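Local coordinates for intestinal fatty acid binding protein (Rattus norvegicus, PDB 1ICM) that binds long-chain fatty acids such as myristate in the interior of a small beta barrel and probably serves as their carrier in the cytosol of intestinal cells, at residues Y14-M18 with R28-A32; F17-M21 with Y117-V122; D34-L38 with R126-E131; N87-G91 with I103-E107. The contacts are given in a common frame with arbitrary orientation. Residues are numbered along the deposited sequence.

Interaction 1. Residues Y14-M18 with R28-A32. With MYR (myristic acid), chain B.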
loop_
_atom_site.group_PDB
_atom_site.type_symbol
_atom_site.label_atom_id
_atom_site.label_comp_id
_atom_site.label_asym_id
_atom_site.label_seq_id
_atom_site.Cartn_x
_atom_site.Cartn_y
_atom_site.Cartn_z
ATOM N N TYR A 14 6.545 9.468 5.816
ATOM C CA TYR A 14 5.899 8.280 6.310
ATOM C C TYR A 14 5.664 8.259 7.828
ATOM O O TYR A 14 4.653 7.752 8.350
ATOM C CB TYR A 14 6.717 7.086 5.745
ATOM C CG TYR A 14 6.012 5.771 5.897
ATOM C CD1 TYR A 14 4.657 5.644 5.587
ATOM C CD2 TYR A 14 6.670 4.627 6.346
ATOM C CE1 TYR A 14 3.965 4.435 5.689
ATOM C CE2 TYR A 14 6.001 3.409 6.440
ATOM C CZ TYR A 14 4.645 3.292 6.129
ATOM O OH TYR A 14 4.001 2.070 6.208
ATOM N N GLU A 15 6.609 8.782 8.588
ATOM C CA GLU A 15 6.354 8.738 10.017
ATOM C C GLU A 15 5.192 9.610 10.440
ATOM O O GLU A 15 4.442 9.173 11.283
ATOM C CB GLU A 15 7.578 9.084 10.898
ATOM C CG GLU A 15 8.622 7.937 10.957
ATOM C CD GLU A 15 9.868 8.322 11.710
ATOM O OE1 GLU A 15 9.822 8.976 12.736
ATOM O OE2 GLU A 15 10.986 7.908 11.132
ATOM N N LYS A 16 5.046 10.816 9.873
ATOM C CA LYS A 16 3.939 11.707 10.216
ATOM C C LYS A 16 2.640 11.028 9.810
ATOM O O LYS A 16 1.621 11.074 10.503
ATOM C CB LYS A 16 4.064 13.028 9.485
ATOM C CG LYS A 16 4.775 14.101 10.296
ATOM C CD LYS A 16 3.989 14.556 11.530
ATOM C CE LYS A 16 4.775 15.387 12.545
ATOM N NZ LYS A 16 4.274 15.321 13.936
ATOM N N PHE A 17 2.671 10.346 8.669
ATOM C CA PHE A 17 1.472 9.652 8.222
ATOM C C PHE A 17 1.080 8.566 9.213
ATOM O O PHE A 17 -0.093 8.390 9.585
ATOM C CB PHE A 17 1.684 9.091 6.787
ATOM C CG PHE A 17 0.526 8.238 6.335
ATOM C CD1 PHE A 17 0.432 6.886 6.650
ATOM C CD2 PHE A 17 -0.509 8.820 5.604
ATOM C CE1 PHE A 17 -0.646 6.111 6.233
ATOM C CE2 PHE A 17 -1.617 8.076 5.198
ATOM C CZ PHE A 17 -1.688 6.727 5.528
ATOM N N MET A 18 2.099 7.803 9.684
ATOM C CA MET A 18 1.781 6.750 10.648
ATOM C C MET A 18 1.287 7.312 11.987
ATOM O O MET A 18 0.428 6.719 12.624
ATOM C CB MET A 18 3.022 5.885 10.932
ATOM C CG MET A 18 3.297 4.984 9.739
ATOM S SD MET A 18 4.571 3.720 10.066
ATOM C CE MET A 18 6.039 4.711 9.735
ATOM N N ARG A 28 6.515 3.256 14.750
ATOM C CA ARG A 28 6.774 4.058 13.555
ATOM C C ARG A 28 8.208 3.847 13.087
ATOM O O ARG A 28 8.487 3.760 11.865
ATOM C CB ARG A 28 6.513 5.557 13.705
ATOM C CG ARG A 28 5.095 5.780 14.159
ATOM C CD ARG A 28 4.694 7.245 14.066
ATOM N NE ARG A 28 5.384 8.255 14.874
ATOM C CZ ARG A 28 4.916 8.697 16.047
ATOM N NH1 ARG A 28 3.808 8.167 16.591
ATOM N NH2 ARG A 28 5.562 9.653 16.698
ATOM N N LYS A 29 9.128 3.839 14.068
ATOM C CA LYS A 29 10.525 3.619 13.705
ATOM C C LYS A 29 10.713 2.236 13.058
ATOM O O LYS A 29 11.442 2.024 12.091
ATOM C CB LYS A 29 11.446 3.935 14.881
ATOM C CG LYS A 29 11.245 5.404 15.307
ATOM C CD LYS A 29 12.091 6.328 14.434
ATOM C CE LYS A 29 12.017 7.853 14.602
ATOM N NZ LYS A 29 13.048 8.520 13.769
ATOM N N LEU A 30 10.009 1.237 13.549
ATOM C CA LEU A 30 10.125 -0.076 12.939
ATOM C C LEU A 30 9.460 -0.100 11.550
ATOM O O LEU A 30 9.972 -0.764 10.652
ATOM C CB LEU A 30 9.473 -1.225 13.754
ATOM C CG LEU A 30 9.986 -1.364 15.203
ATOM C CD1 LEU A 30 9.236 -2.453 16.006
ATOM C CD2 LEU A 30 11.502 -1.546 15.255
ATOM N N GLY A 31 8.317 0.586 11.411
ATOM C CA GLY A 31 7.547 0.650 10.172
ATOM C C GLY A 31 8.333 1.263 9.033
ATOM O O GLY A 31 8.259 0.828 7.873
ATOM N N ALA A 32 9.129 2.258 9.369
ATOM C CA ALA A 32 9.923 2.942 8.389
ATOM C C ALA A 32 11.137 2.200 7.865
ATOM O O ALA A 32 11.800 2.687 6.943
ATOM C CB ALA A 32 10.435 4.269 8.932
HETATM C C1 MYR B . -2.557 -4.083 -1.934
HETATM O O1 MYR B . -1.321 -4.450 -1.860
HETATM O O2 MYR B . -3.025 -3.709 -2.978
HETATM C C2 MYR B . -3.348 -4.180 -0.633
HETATM C C3 MYR B . -3.884 -2.860 -0.112
HETATM C C4 MYR B . -2.812 -1.841 0.256
HETATM C C5 MYR B . -3.345 -0.535 0.848
HETATM C C6 MYR B . -2.222 0.240 1.540
HETATM C C7 MYR B . -2.630 1.032 2.773
HETATM C C8 MYR B . -1.596 0.849 3.881
HETATM C C9 MYR B . -1.221 2.158 4.538
HETATM C C10 MYR B . 0.130 2.124 5.233
HETATM C C11 MYR B . -0.023 1.829 6.711
HETATM C C12 MYR B . 1.244 1.437 7.451
HETATM C C13 MYR B . 0.902 1.069 8.885
HETATM C C14 MYR B . 2.096 0.877 9.805
HETATM O O HOH W 1 5.408 0.031 7.501
HETATM O O HOH W 2 7.482 9.847 14.585
#
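G31 leaves room for M18: a CB built on it would lie 2.8 Å from M18 SD, a clash with M18 as it stands. The missing side chain lets the M18 side chain lie against the backbone of the second helix, with M18 CE 3.4 Å from R28 O and 4.0 Å from A32 N. Y14 fills the space beside it, the edge of its ring facing G31 O and A32 CA, and Y14 CE2 to G31 O is 3.7 Å. Water 1 joins the two at the inner side, 2.8 Å from Y14 OH and 3.0 Å from G31 O, to which it donates. The outer side is polar. E15 OE2 and K29 NZ form a salt bridge at 3.4 Å, weak as a hydrogen bond, while water 2 donates to E15 OE1 at 3.1 Å and accepts from R28 NE at 2.6 Å. The far end of R28 turns back to the carbonyl of I23. On the inner side the methyl end of myristate comes up to the helices, with MYR C14 3.8 Å from M18 SD and MYR C12 3.1 Å from Y14 OH. This is the helix-turn-helix lid of the fatty-acid binding protein fold: helix 14-21 and helix 25-31 follow strand 4-12 and lead on to strand 37-43, and Y14 and F17 reach down onto strands 112-119 and 122-130.

Interaction 2. Residues F17-M21 with Y117-V122. With MYR (myristic acid), chain B.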
loop_
_atom_site.group_PDB
_atom_site.type_symbol
_atom_site.label_atom_id
_atom_site.label_comp_id
_atom_site.label_asym_id
_atom_site.label_seq_id
_atom_site.Cartn_x
_atom_site.Cartn_y
_atom_site.Cartn_z
ATOM N N PHE A 17 2.671 10.346 8.669
ATOM C CA PHE A 17 1.472 9.652 8.222
ATOM C C PHE A 17 1.080 8.566 9.213
ATOM O O PHE A 17 -0.093 8.390 9.585
ATOM C CB PHE A 17 1.684 9.091 6.787
ATOM C CG PHE A 17 0.526 8.238 6.335
ATOM C CD1 PHE A 17 0.432 6.886 6.650
ATOM C CD2 PHE A 17 -0.509 8.820 5.604
ATOM C CE1 PHE A 17 -0.646 6.111 6.233
ATOM C CE2 PHE A 17 -1.617 8.076 5.198
ATOM C CZ PHE A 17 -1.688 6.727 5.528
ATOM N N MET A 18 2.099 7.803 9.684
ATOM C CA MET A 18 1.781 6.750 10.648
ATOM C C MET A 18 1.287 7.312 11.987
ATOM O O MET A 18 0.428 6.719 12.624
ATOM C CB MET A 18 3.022 5.885 10.932
ATOM C CG MET A 18 3.297 4.984 9.739
ATOM S SD MET A 18 4.571 3.720 10.066
ATOM C CE MET A 18 6.039 4.711 9.735
ATOM N N GLU A 19 1.817 8.456 12.388
ATOM C CA GLU A 19 1.380 9.105 13.637
ATOM C C GLU A 19 -0.116 9.422 13.566
ATOM O O GLU A 19 -0.877 9.174 14.491
ATOM C CB GLU A 19 2.155 10.415 13.834
ATOM C CG GLU A 19 1.768 11.260 15.055
ATOM C CD GLU A 19 2.765 12.389 15.266
ATOM O OE1 GLU A 19 2.540 13.425 14.482
ATOM O OE2 GLU A 19 3.701 12.353 16.047
ATOM N N LYS A 20 -0.568 9.951 12.428
ATOM C CA LYS A 20 -1.976 10.274 12.214
ATOM C C LYS A 20 -2.931 9.092 12.314
ATOM O O LYS A 20 -4.070 9.193 12.786
ATOM C CB LYS A 20 -2.117 10.941 10.847
ATOM C CG LYS A 20 -3.313 11.868 10.685
ATOM C CD LYS A 20 -3.191 13.226 11.359
ATOM C CE LYS A 20 -4.487 14.025 11.244
ATOM N NZ LYS A 20 -4.326 15.376 11.791
ATOM N N MET A 21 -2.453 7.938 11.847
ATOM C CA MET A 21 -3.166 6.672 11.834
ATOM C C MET A 21 -3.290 6.095 13.228
ATOM O O MET A 21 -4.087 5.180 13.405
ATOM C CB MET A 21 -2.496 5.627 10.914
ATOM C CG MET A 21 -2.673 6.020 9.442
ATOM S SD MET A 21 -4.267 5.488 8.752
ATOM C CE MET A 21 -4.179 3.710 9.116
ATOM N N TYR A 117 -0.113 7.708 -0.476
ATOM C CA TYR A 117 -1.300 7.564 0.362
ATOM C C TYR A 117 -1.744 8.948 0.887
ATOM O O TYR A 117 -0.934 9.854 1.139
ATOM C CB TYR A 117 -1.038 6.749 1.665
ATOM C CG TYR A 117 -0.200 5.479 1.587
ATOM C CD1 TYR A 117 -0.606 4.415 0.776
ATOM C CD2 TYR A 117 0.961 5.326 2.349
ATOM C CE1 TYR A 117 0.137 3.233 0.701
ATOM C CE2 TYR A 117 1.705 4.141 2.300
ATOM C CZ TYR A 117 1.302 3.098 1.459
ATOM O OH TYR A 117 2.031 1.929 1.376
ATOM N N THR A 118 -3.034 9.064 1.163
ATOM C CA THR A 118 -3.534 10.270 1.816
ATOM C C THR A 118 -4.534 9.825 2.895
ATOM O O THR A 118 -5.350 8.918 2.710
ATOM C CB THR A 118 -4.254 11.310 0.910
ATOM O OG1 THR A 118 -5.329 10.653 0.259
ATOM C CG2 THR A 118 -3.313 11.912 -0.132
ATOM N N TYR A 119 -4.462 10.527 4.017
ATOM C CA TYR A 119 -5.355 10.239 5.123
ATOM C C TYR A 119 -5.474 11.486 6.018
ATOM O O TYR A 119 -4.448 12.052 6.440
ATOM C CB TYR A 119 -4.805 9.073 5.973
ATOM C CG TYR A 119 -5.646 8.759 7.196
ATOM C CD1 TYR A 119 -6.844 8.047 7.091
ATOM C CD2 TYR A 119 -5.177 9.090 8.461
ATOM C CE1 TYR A 119 -7.658 7.683 8.166
ATOM C CE2 TYR A 119 -5.962 8.714 9.556
ATOM C CZ TYR A 119 -7.186 8.054 9.421
ATOM O OH TYR A 119 -7.923 7.699 10.530
ATOM N N GLU A 120 -6.720 11.940 6.206
ATOM C CA GLU A 120 -7.058 13.067 7.041
ATOM C C GLU A 120 -6.213 14.260 6.790
ATOM O O GLU A 120 -5.757 14.896 7.722
ATOM C CB GLU A 120 -6.920 12.684 8.512
ATOM C CG GLU A 120 -8.026 11.719 8.940
ATOM C CD GLU A 120 -9.351 12.427 8.904
ATOM O OE1 GLU A 120 -9.457 13.305 9.881
ATOM O OE2 GLU A 120 -10.214 12.204 8.069
ATOM N N GLY A 121 -5.943 14.548 5.527
ATOM C CA GLY A 121 -5.119 15.716 5.254
ATOM C C GLY A 121 -3.604 15.547 5.234
ATOM O O GLY A 121 -2.873 16.540 5.045
ATOM N N VAL A 122 -3.120 14.299 5.390
ATOM C CA VAL A 122 -1.672 14.092 5.360
ATOM C C VAL A 122 -1.393 13.116 4.210
ATOM O O VAL A 122 -2.157 12.155 3.983
ATOM C CB VAL A 122 -1.227 13.380 6.648
ATOM C CG1 VAL A 122 0.289 13.220 6.646
ATOM C CG2 VAL A 122 -1.629 14.267 7.825
HETATM C C1 MYR B . -2.557 -4.083 -1.934
HETATM O O1 MYR B . -1.321 -4.450 -1.860
HETATM O O2 MYR B . -3.025 -3.709 -2.978
HETATM C C2 MYR B . -3.348 -4.180 -0.633
HETATM C C3 MYR B . -3.884 -2.860 -0.112
HETATM C C4 MYR B . -2.812 -1.841 0.256
HETATM C C5 MYR B . -3.345 -0.535 0.848
HETATM C C6 MYR B . -2.222 0.240 1.540
HETATM C C7 MYR B . -2.630 1.032 2.773
HETATM C C8 MYR B . -1.596 0.849 3.881
HETATM C C9 MYR B . -1.221 2.158 4.538
HETATM C C10 MYR B . 0.130 2.124 5.233
HETATM C C11 MYR B . -0.023 1.829 6.711
HETATM C C12 MYR B . 1.244 1.437 7.451
HETATM C C13 MYR B . 0.902 1.069 8.885
HETATM C C14 MYR B . 2.096 0.877 9.805
HETATM O O HOH W 3 -6.640 7.877 13.094
#
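Helix 17-21 lies over the end of strand 117-119 at a distance of 9.6 Å between axes, their N-to-C directions 39° apart. Beyond the strand the chain reverses in a type I' turn from Y119 to V122, closed by Y119 N to V122 O and V122 N to Y119 O, both 2.8 Å; G121, with phi at 88°, takes a conformation that suits glycine. F17 is the main wedge of the helix. Its CE2 reaches Y119 CB at 3.4 Å and Y117 CB at 3.8 Å, and its ring sits obliquely to that of Y117, centroids 5.5 Å apart and planes at 36°. One turn on, M21 makes a Met-aromatic contact: SD stands 3.6 Å from the centroid of the Y119 ring, almost on its normal. K20 lies at the exposed border of the contact, its CD 4.0 Å from V122 CG2, while water 3 links K20 O and Y119 OH, 2.9 Å from each. On its barrel side the cluster meets the fatty acid, MYR C10 lying over a face of the Y117 ring, 3.9 Å from Y117 CE2. The contact thus seats the first lid helix on the hairpin of strands 112-119 and 122-130: F17 also touches A124, M21 O takes a hydrogen bond from R95, and the backbone of T118 continues the sheet to I103 of strand 101-109.

Interaction 3. Residues D34-L38 with R126-E131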
loop_
_atom_site.group_PDB
_atom_site.type_symbol
_atom_site.label_atom_id
_atom_site.label_comp_id
_atom_site.label_asym_id
_atom_site.label_seq_id
_atom_site.Cartn_x
_atom_site.Cartn_y
_atom_site.Cartn_z
ATOM N N ASP A 34 10.852 -1.400 7.399
ATOM C CA ASP A 34 10.235 -2.708 7.340
ATOM C C ASP A 34 10.705 -3.703 6.253
ATOM O O ASP A 34 10.206 -4.836 6.268
ATOM C CB ASP A 34 8.716 -2.513 7.265
ATOM C CG ASP A 34 8.209 -1.877 5.991
ATOM O OD1 ASP A 34 9.129 -1.415 5.183
ATOM O OD2 ASP A 34 7.015 -1.806 5.735
ATOM N N ASN A 35 11.641 -3.242 5.414
ATOM C CA ASN A 35 12.191 -4.079 4.318
ATOM C C ASN A 35 11.074 -4.636 3.455
ATOM O O ASN A 35 11.153 -5.767 3.010
ATOM C CB ASN A 35 13.080 -5.273 4.771
ATOM C CG ASN A 35 14.346 -4.752 5.419
ATOM O OD1 ASN A 35 15.165 -4.093 4.753
ATOM N ND2 ASN A 35 14.484 -5.014 6.721
ATOM N N LEU A 36 10.029 -3.848 3.216
ATOM C CA LEU A 36 8.906 -4.380 2.428
ATOM C C LEU A 36 9.312 -4.653 0.964
ATOM O O LEU A 36 9.985 -3.860 0.318
ATOM C CB LEU A 36 7.817 -3.271 2.456
ATOM C CG LEU A 36 6.563 -3.582 1.661
ATOM C CD1 LEU A 36 5.827 -4.833 2.147
ATOM C CD2 LEU A 36 5.691 -2.297 1.638
ATOM N N LYS A 37 8.825 -5.778 0.511
ATOM C CA LYS A 37 9.030 -6.280 -0.832
ATOM C C LYS A 37 7.673 -6.765 -1.334
ATOM O O LYS A 37 6.876 -7.438 -0.640
ATOM C CB LYS A 37 9.951 -7.481 -0.668
ATOM C CG LYS A 37 10.173 -8.291 -1.925
ATOM C CD LYS A 37 11.427 -9.120 -1.752
ATOM C CE LYS A 37 11.245 -10.563 -2.191
ATOM N NZ LYS A 37 12.511 -11.316 -2.290
ATOM N N LEU A 38 7.385 -6.399 -2.594
ATOM C CA LEU A 38 6.105 -6.819 -3.165
ATOM C C LEU A 38 6.370 -7.581 -4.463
ATOM O O LEU A 38 7.196 -7.163 -5.302
ATOM C CB LEU A 38 5.329 -5.543 -3.608
ATOM C CG LEU A 38 4.971 -4.552 -2.494
ATOM C CD1 LEU A 38 4.324 -3.323 -3.110
ATOM C CD2 LEU A 38 3.964 -5.234 -1.566
ATOM N N ARG A 126 5.830 5.975 -0.566
ATOM C CA ARG A 126 6.796 4.885 -0.458
ATOM C C ARG A 126 7.254 4.625 -1.893
ATOM O O ARG A 126 6.409 4.351 -2.735
ATOM C CB ARG A 126 6.246 3.618 0.168
ATOM C CG ARG A 126 5.773 3.949 1.589
ATOM C CD ARG A 126 5.856 2.757 2.542
ATOM N NE ARG A 126 7.229 2.574 3.016
ATOM C CZ ARG A 126 7.518 1.479 3.697
ATOM N NH1 ARG A 126 6.516 0.604 3.922
ATOM N NH2 ARG A 126 8.747 1.305 4.159
ATOM N N ILE A 127 8.545 4.746 -2.170
ATOM C CA ILE A 127 9.037 4.496 -3.536
ATOM C C ILE A 127 9.852 3.195 -3.620
ATOM O O ILE A 127 10.772 2.985 -2.820
ATOM C CB ILE A 127 9.811 5.748 -3.928
ATOM C CG1 ILE A 127 8.851 6.952 -3.898
ATOM C CG2 ILE A 127 10.501 5.545 -5.286
ATOM C CD1 ILE A 127 9.534 8.315 -3.862
ATOM N N PHE A 128 9.563 2.299 -4.574
ATOM C CA PHE A 128 10.241 1.018 -4.707
ATOM C C PHE A 128 11.096 0.920 -5.957
ATOM O O PHE A 128 10.757 1.586 -6.946
ATOM C CB PHE A 128 9.162 -0.063 -4.913
ATOM C CG PHE A 128 8.153 -0.123 -3.775
ATOM C CD1 PHE A 128 7.201 0.884 -3.558
ATOM C CD2 PHE A 128 8.155 -1.201 -2.886
ATOM C CE1 PHE A 128 6.287 0.817 -2.495
ATOM C CE2 PHE A 128 7.262 -1.287 -1.810
ATOM C CZ PHE A 128 6.320 -0.269 -1.616
ATOM N N LYS A 129 12.168 0.113 -5.913
ATOM C CA LYS A 129 13.014 -0.082 -7.077
ATOM C C LYS A 129 12.750 -1.475 -7.571
ATOM O O LYS A 129 12.454 -2.354 -6.784
ATOM C CB LYS A 129 14.490 0.068 -6.788
ATOM C CG LYS A 129 14.944 1.510 -6.943
ATOM C CD LYS A 129 16.402 1.630 -6.537
ATOM C CE LYS A 129 16.780 3.061 -6.183
ATOM N NZ LYS A 129 16.440 4.009 -7.263
ATOM N N LYS A 130 12.814 -1.678 -8.880
ATOM C CA LYS A 130 12.577 -3.024 -9.378
ATOM C C LYS A 130 13.840 -3.848 -9.137
ATOM O O LYS A 130 14.962 -3.363 -9.277
ATOM C CB LYS A 130 12.283 -2.971 -10.873
ATOM C CG LYS A 130 11.201 -3.947 -11.313
ATOM C CD LYS A 130 10.980 -3.752 -12.807
ATOM C CE LYS A 130 9.662 -4.250 -13.342
ATOM N NZ LYS A 130 9.397 -3.573 -14.622
ATOM N N GLU A 131 13.665 -5.108 -8.740
ATOM C CA GLU A 131 14.713 -6.081 -8.457
ATOM C C GLU A 131 15.447 -6.508 -9.724
ATOM O O GLU A 131 16.148 -7.553 -9.666
ATOM C CB GLU A 131 14.082 -7.366 -7.877
ATOM C CG GLU A 131 15.072 -8.329 -7.206
ATOM C CD GLU A 131 15.135 -8.123 -5.719
ATOM O OE1 GLU A 131 15.185 -6.847 -5.419
ATOM O OE2 GLU A 131 15.126 -9.046 -4.909
ATOM O OXT GLU A 131 15.310 -5.821 -10.761
#
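D34 opens the segment that leads from the helical lid into the beta barrel of this fatty-acid binding protein, and it meets R126 of the C-terminal strand in a two-pronged salt bridge. R126 NH2 donates to D34 OD1 at 2.9 Å and R126 NH1 to D34 OD2 at 3.1 Å, the carboxylate lying near the guanidinium plane, so both hydrogen bonds are close to straight. The same OD1 accepts from L36 N at 3.3 Å, an Asx turn that carries the chain through N35, whose backbone has positive phi and whose side chain turns away to N54. R126 has a further partner in N11, which receives its NE, so the arginine ties the lid-to-barrel connection to strand 4-12 as well. L36 directs its CB toward the C-terminal strand, and its CD2 lies 3.8 Å from R126 NH1 and at the edge of the F128 ring. K37 begins strand 37-43 and directs its CB away; its ammonium comes near the E131 carboxylate, but K37 NZ to E131 OE2 is 4.3 Å, too long for a salt bridge. Strand 4-12 lies between strands 37-43 and 122-130 in the sheet, so these two meet through side chains that reach past it within the curved barrel. L38 ends the walk close to the bound fatty acid, its CD1 packed 3.8 Å from F128 CE2.

Interaction 4. Residues N87-G91 with I103-E107. With MYR (myristic acid), chain B.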
loop_
_atom_site.group_PDB
_atom_site.type_symbol
_atom_site.label_atom_id
_atom_site.label_comp_id
_atom_site.label_asym_id
_atom_site.label_seq_id
_atom_site.Cartn_x
_atom_site.Cartn_y
_atom_site.Cartn_z
ATOM N N ASN A 87 -3.147 4.850 -16.616
ATOM C CA ASN A 87 -2.064 3.940 -16.358
ATOM C C ASN A 87 -1.840 3.641 -14.892
ATOM O O ASN A 87 -0.967 2.858 -14.538
ATOM C CB ASN A 87 -0.784 4.547 -16.954
ATOM C CG ASN A 87 -0.598 3.911 -18.308
ATOM O OD1 ASN A 87 -0.326 2.695 -18.404
ATOM N ND2 ASN A 87 -0.772 4.724 -19.352
ATOM N N LYS A 88 -2.602 4.315 -14.051
ATOM C CA LYS A 88 -2.484 4.160 -12.619
ATOM C C LYS A 88 -3.535 3.266 -12.009
ATOM O O LYS A 88 -4.635 3.085 -12.540
ATOM C CB LYS A 88 -2.816 5.481 -11.937
ATOM C CG LYS A 88 -2.075 6.725 -12.397
ATOM C CD LYS A 88 -2.704 7.979 -11.793
ATOM C CE LYS A 88 -1.657 9.080 -11.614
ATOM N NZ LYS A 88 -2.195 10.423 -11.307
ATOM N N LEU A 89 -3.175 2.764 -10.817
ATOM C CA LEU A 89 -4.131 2.003 -10.021
ATOM C C LEU A 89 -4.544 3.002 -8.919
ATOM O O LEU A 89 -3.653 3.611 -8.280
ATOM C CB LEU A 89 -3.567 0.714 -9.414
ATOM C CG LEU A 89 -3.448 -0.456 -10.376
ATOM C CD1 LEU A 89 -2.684 -1.594 -9.684
ATOM C CD2 LEU A 89 -4.867 -0.942 -10.629
ATOM N N VAL A 90 -5.861 3.200 -8.739
ATOM C CA VAL A 90 -6.378 4.137 -7.747
ATOM C C VAL A 90 -7.158 3.301 -6.772
ATOM O O VAL A 90 -7.990 2.525 -7.245
ATOM C CB VAL A 90 -7.236 5.209 -8.425
ATOM C CG1 VAL A 90 -7.938 6.090 -7.382
ATOM C CG2 VAL A 90 -6.350 6.084 -9.320
ATOM N N GLY A 91 -6.807 3.414 -5.476
ATOM C CA GLY A 91 -7.448 2.624 -4.463
ATOM C C GLY A 91 -8.249 3.517 -3.515
ATOM O O GLY A 91 -7.717 4.466 -2.938
ATOM N N ILE A 103 -6.999 7.005 0.714
ATOM C CA ILE A 103 -6.806 6.810 -0.729
ATOM C C ILE A 103 -5.388 6.348 -1.022
ATOM O O ILE A 103 -4.426 6.886 -0.449
ATOM C CB ILE A 103 -6.841 8.199 -1.396
ATOM C CG1 ILE A 103 -8.208 8.837 -1.207
ATOM C CG2 ILE A 103 -6.580 8.033 -2.904
ATOM C CD1 ILE A 103 -9.367 7.965 -1.637
ATOM N N ALA A 104 -5.237 5.429 -1.970
ATOM C CA ALA A 104 -3.878 5.035 -2.323
ATOM C C ALA A 104 -3.747 5.008 -3.848
ATOM O O ALA A 104 -4.690 4.624 -4.547
ATOM C CB ALA A 104 -3.495 3.676 -1.750
ATOM N N VAL A 105 -2.566 5.362 -4.317
ATOM C CA VAL A 105 -2.294 5.339 -5.749
ATOM C C VAL A 105 -0.965 4.639 -6.020
ATOM O O VAL A 105 0.014 4.860 -5.313
ATOM C CB VAL A 105 -2.103 6.774 -6.266
ATOM C CG1 VAL A 105 -1.845 6.822 -7.784
ATOM C CG2 VAL A 105 -3.289 7.636 -5.846
ATOM N N ARG A 106 -0.962 3.821 -7.063
ATOM C CA ARG A 106 0.242 3.130 -7.499
ATOM C C ARG A 106 0.489 3.591 -8.934
ATOM O O ARG A 106 -0.382 3.517 -9.786
ATOM C CB ARG A 106 0.083 1.628 -7.580
ATOM C CG ARG A 106 0.230 0.972 -6.220
ATOM C CD ARG A 106 0.047 -0.531 -6.331
ATOM N NE ARG A 106 0.384 -1.163 -5.062
ATOM C CZ ARG A 106 -0.255 -2.170 -4.490
ATOM N NH1 ARG A 106 -1.366 -2.682 -5.029
ATOM N NH2 ARG A 106 0.194 -2.641 -3.325
ATOM N N GLU A 107 1.690 4.075 -9.183
ATOM C CA GLU A 107 2.006 4.491 -10.534
ATOM C C GLU A 107 3.496 4.244 -10.811
ATOM O O GLU A 107 4.310 4.273 -9.896
ATOM C CB GLU A 107 1.630 5.965 -10.660
ATOM C CG GLU A 107 2.694 6.850 -10.044
ATOM C CD GLU A 107 2.220 8.277 -9.966
ATOM O OE1 GLU A 107 2.128 8.854 -11.161
ATOM O OE2 GLU A 107 1.959 8.786 -8.869
HETATM C C1 MYR B . -2.557 -4.083 -1.934
HETATM O O1 MYR B . -1.321 -4.450 -1.860
HETATM O O2 MYR B . -3.025 -3.709 -2.978
HETATM C C2 MYR B . -3.348 -4.180 -0.633
HETATM C C3 MYR B . -3.884 -2.860 -0.112
HETATM C C4 MYR B . -2.812 -1.841 0.256
HETATM C C5 MYR B . -3.345 -0.535 0.848
HETATM C C6 MYR B . -2.222 0.240 1.540
HETATM C C7 MYR B . -2.630 1.032 2.773
HETATM C C8 MYR B . -1.596 0.849 3.881
HETATM C C9 MYR B . -1.221 2.158 4.538
HETATM C C10 MYR B . 0.130 2.124 5.233
HETATM C C11 MYR B . -0.023 1.829 6.711
HETATM C C12 MYR B . 1.244 1.437 7.451
HETATM C C13 MYR B . 0.902 1.069 8.885
HETATM C C14 MYR B . 2.096 0.877 9.805
#
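The L89 side chain lies beside the first carbons of R106, CB to CB 4.2 Å, on the face of the sheet they share with A104. Between them the backbones pair antiparallel: L89 N to R106 O is 3.1 Å and R106 N to L89 O 3.0 Å, and the next hydrogen-bonded pair follows with G91 N to A104 O at 2.6 Å and A104 N to G91 O at 2.8 Å. V90 and V105 form the non-hydrogen-bonded pair between, with side chains on the other face, where K88 also extends its CE to 3.8 Å from E107 OE1. R106 runs on from L89 into the barrel, where NH1 donates to MYR O2 and NH2 to MYR O1, each at 2.8 Å, while its NE is held by Q115. W82 of strand 77-85 backs L89, A104 and R106. The result is a beta hairpin of the barrel wall that carries the carboxylate-binding arginine of an intracellular fatty-acid binding protein.

In the fold
Interactions 1 and 2 share F17 and M18 of helix 14-21: one joins it to its lid partner, the other seats it on the barrel. Y14 packs on Y117 and R126, so the lid also reaches interaction 3. Interaction 4 lies across the chain's centre from interaction 1, and the myristate spans the two. Strands 101-109, 112-119 and 122-130, neighbours in one sheet, connect 2, 3 and 4. Interaction 1 sets side chains against helix backbone, 2 is aromatic and Met-aromatic, 3 pairs ions beside leucines, 4 pairs backbones. Y14, M18, F17, M21, Y117, Y119, D34-R126, L38, F128, L89, A104 and R106 are buried; E15-K29, K20, K37-E131 and K88 reach the surface.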